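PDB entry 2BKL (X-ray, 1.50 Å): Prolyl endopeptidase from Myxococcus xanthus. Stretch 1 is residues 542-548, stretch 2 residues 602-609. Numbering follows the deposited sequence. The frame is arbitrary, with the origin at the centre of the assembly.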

# COMPACT_ATOMS: atom_id res chain seq x y z
N ALA A 542 12.40 0.65 -16.05
CA ALA A 542 12.05 1.48 -17.20
C ALA A 542 13.29 2.29 -17.62
O ALA A 542 13.60 2.35 -18.81
N MET A 543 14.01 2.88 -16.66
CA MET A 543 15.11 3.79 -17.01
C MET A 543 16.32 3.03 -17.50
O MET A 543 17.10 3.57 -18.27
N THR A 544 16.50 1.78 -17.06
CA THR A 544 17.63 0.98 -17.54
C THR A 544 17.36 0.32 -18.88
O THR A 544 18.29 0.10 -19.67
N GLN A 545 16.10 -0.00 -19.16
CA GLN A 545 15.72 -0.62 -20.45
C GLN A 545 15.58 0.35 -21.61
O GLN A 545 16.04 0.07 -22.72
N ARG A 546 14.93 1.48 -21.36
CA ARG A 546 14.58 2.43 -22.41
C ARG A 546 14.79 3.84 -21.91
O ARG A 546 13.85 4.64 -21.85
N PRO A 547 16.02 4.19 -21.57
CA PRO A 547 16.31 5.51 -21.01
C PRO A 547 15.88 6.66 -21.93
O PRO A 547 15.49 7.72 -21.43
N GLU A 548 15.91 6.43 -23.24
CA GLU A 548 15.55 7.44 -24.21
C GLU A 548 14.11 7.89 -24.18
O GLU A 548 13.79 8.92 -24.74
N ASP A 602 28.06 4.24 -21.07
CA ASP A 602 28.04 5.05 -22.30
C ASP A 602 26.62 5.36 -22.73
O ASP A 602 26.35 5.51 -23.92
N VAL A 603 25.74 5.52 -21.74
CA VAL A 603 24.33 5.85 -21.92
C VAL A 603 24.01 7.13 -21.16
O VAL A 603 24.39 7.27 -19.99
N ARG A 604 23.32 8.07 -21.79
CA ARG A 604 22.81 9.24 -21.09
C ARG A 604 21.48 8.83 -20.47
O ARG A 604 20.50 8.56 -21.16
N TYR A 605 21.47 8.79 -19.15
CA TYR A 605 20.28 8.41 -18.40
C TYR A 605 19.42 9.63 -18.15
O TYR A 605 19.89 10.76 -18.13
N PRO A 606 18.16 9.38 -17.86
CA PRO A 606 17.33 10.44 -17.30
C PRO A 606 17.90 10.94 -15.99
O PRO A 606 18.56 10.19 -15.27
N ALA A 607 17.61 12.18 -15.64
CA ALA A 607 17.90 12.68 -14.29
C ALA A 607 17.19 11.80 -13.26
O ALA A 607 16.07 11.37 -13.51
N LEU A 608 17.82 11.56 -12.11
CA LEU A 608 17.31 10.62 -11.13
C LEU A 608 17.26 11.25 -9.76
O LEU A 608 18.27 11.78 -9.29
N LEU A 609 16.10 11.19 -9.11
CA LEU A 609 15.95 11.53 -7.70
C LEU A 609 15.48 10.28 -6.95
O LEU A 609 14.39 9.77 -7.19

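The contact between these two stretches is apolar at its centre and carries no direct hydrogen bond from one to the other. Stretch 1 supplies the end of a helix, Arg546 outside helical geometry, and a 3-10 segment beginning at Pro547; stretch 2 supplies a loop that runs into a strand at Ala607. Together they bury 339 Å², most of stretch 1's share coming from Met543 and Pro547, which both point toward stretch 2.

Ala542 lies in the helix, and its side chain stays out of reach of the other stretch. Its backbone matters locally, because Ala542 O accepts a hydrogen bond from Arg546 N (3.0 Å), closing the last helical turn before the chain leaves helical geometry at Arg546.

Met543 is the long reach of the contact. With chi1 p, chi2 t and chi3 m, its side chain points toward stretch 2 and touches three residues, Tyr605, Pro606 and Leu608: Met543 CE lies 4.1 Å from Tyr605 CB, Met543 CB lies 4.2 Å from Pro606 CG, and Met543 SD lies 4.1 Å from Leu608 CD1. Ala607 is skipped because its side chain points away, while Leu608 (chi1 t, chi2 p) points toward stretch 1, the alternation expected of a strand. The backbone of Met543 takes part too, Met543 O sitting near the plane of the Tyr605 ring, 3.7 Å from Tyr605 CE1.

Thr544, chi1 p, points sideways and adds little surface. Thr544 CA approaches the edge of the same ring, 4.4 Å from Tyr605 CE1, and its OG1 is hydrogen-bonded to a residue just outside the stretches. Its carbonyl is more telling: one water donates to Thr544 O (2.7 Å) and to Tyr605 OH (2.8 Å), so a single solvent molecule joins a carbonyl near the helix end to the tyrosine hydroxyl. Tyr605 itself starts sideways, but with chi1 m its ring end comes nearer stretch 1.

Gln545 points away, and its amide is satisfied elsewhere in the structure. Arg546, m at chi1, chi2 and chi3, is also out of reach.

Pro547 then turns inward. Its ring, C-gamma endo, meets three side chains: Pro547 CG is 3.7 Å from Val603 CG1, Pro547 CB is 4.0 Å from Tyr605 CD1, and Pro547 CB is 3.8 Å from Pro606 CD. Val603, chi1 t, and Pro606, C-gamma exo, both point toward stretch 1. The closest CA pair across the stretches is here as well, Pro547 CA to Tyr605 CA at 5.6 Å. Arg604 offers mainly backbone, its side chain leading away. A second water lies 2.9 Å from Pro547 O and 3.3 Å from Arg604 O.

Glu548 (chi1 p, chi2 m) points away. Arg546 NE forms a salt bridge with Glu548 OE2 at 2.8 Å, a hydrogen bond with an N-H...acceptor angle of 160°, so this charged pair is kept off the apolar contact.

The rule is simple: apolar side chains fill the middle, charged groups stay out of the apolar contact, one water bridges Thr544 O and Tyr605 OH, and another lies near Pro547 O and Arg604 O.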

# COMPACT_ATOMS: atom_id res chain seq x y z
CB ALA A 542 10.90 2.39 -16.86
CB MET A 543 15.45 4.73 -15.87
CG MET A 543 16.27 4.18 -14.80
SD MET A 543 16.87 5.48 -13.64
CE MET A 543 18.05 6.20 -14.28
CB THR A 544 18.08 -0.08 -16.50
OG1 THR A 544 16.98 -0.86 -16.03
CG2 THR A 544 18.73 0.57 -15.24
CB GLN A 545 14.40 -1.40 -20.29
CG GLN A 545 14.57 -2.60 -19.38
CD GLN A 545 13.34 -3.46 -19.26
OE1 GLN A 545 12.24 -3.10 -19.70
NE2 GLN A 545 13.51 -4.63 -18.64
CB ARG A 546 13.14 2.24 -22.86
CG ARG A 546 12.85 0.87 -23.42
CD ARG A 546 13.24 0.69 -24.82
NE ARG A 546 12.59 1.61 -25.76
CZ ARG A 546 11.32 1.57 -26.21
NH1 ARG A 546 10.43 0.67 -25.82
NH2 ARG A 546 10.95 2.47 -27.11
CB PRO A 547 17.83 5.48 -20.79
CG PRO A 547 18.33 4.41 -21.73
CD PRO A 547 17.25 3.37 -21.70
CB GLU A 548 15.95 6.98 -25.62
CG GLU A 548 15.06 5.92 -26.24
CD GLU A 548 15.28 4.47 -25.74
OE1 GLU A 548 16.17 4.18 -24.91
OE2 GLU A 548 14.57 3.59 -26.27
CB ASP A 602 28.84 4.39 -23.42
CG ASP A 602 30.19 3.88 -22.95
OD1 ASP A 602 30.93 4.65 -22.27
OD2 ASP A 602 30.56 2.70 -23.13
CB VAL A 603 23.46 4.73 -21.42
CG1 VAL A 603 21.98 5.11 -21.38
CG2 VAL A 603 23.64 3.51 -22.29
CB ARG A 604 22.64 10.44 -22.02
CG ARG A 604 23.93 10.86 -22.75
CD ARG A 604 23.70 11.68 -24.04
NE ARG A 604 24.10 13.08 -23.85
CZ ARG A 604 23.33 14.03 -23.31
NH1 ARG A 604 22.09 13.76 -22.89
NH2 ARG A 604 23.80 15.27 -23.19
CB TYR A 605 20.68 7.72 -17.07
CG TYR A 605 21.17 6.31 -17.35
CD1 TYR A 605 20.28 5.29 -17.67
CD2 TYR A 605 22.54 6.02 -17.38
CE1 TYR A 605 20.72 4.05 -17.95
CE2 TYR A 605 22.98 4.77 -17.70
CZ TYR A 605 22.09 3.78 -17.99
OH TYR A 605 22.51 2.54 -18.37
CB PRO A 606 15.99 9.73 -17.03
CG PRO A 606 16.02 8.47 -17.75
CD PRO A 606 17.43 8.12 -18.02
CB ALA A 607 17.46 14.13 -14.16
CB LEU A 608 18.19 9.38 -11.12
CG LEU A 608 17.92 8.32 -10.07
CD1 LEU A 608 16.52 7.73 -10.28
CD2 LEU A 608 18.97 7.20 -10.15
CB LEU A 609 14.94 12.66 -7.50
CG LEU A 609 14.58 13.07 -6.07
CD1 LEU A 609 15.82 13.46 -5.27
CD2 LEU A 609 13.54 14.19 -6.05
O HOH W 1 20.74 1.08 -20.03
O HOH W 2 17.50 9.82 -21.36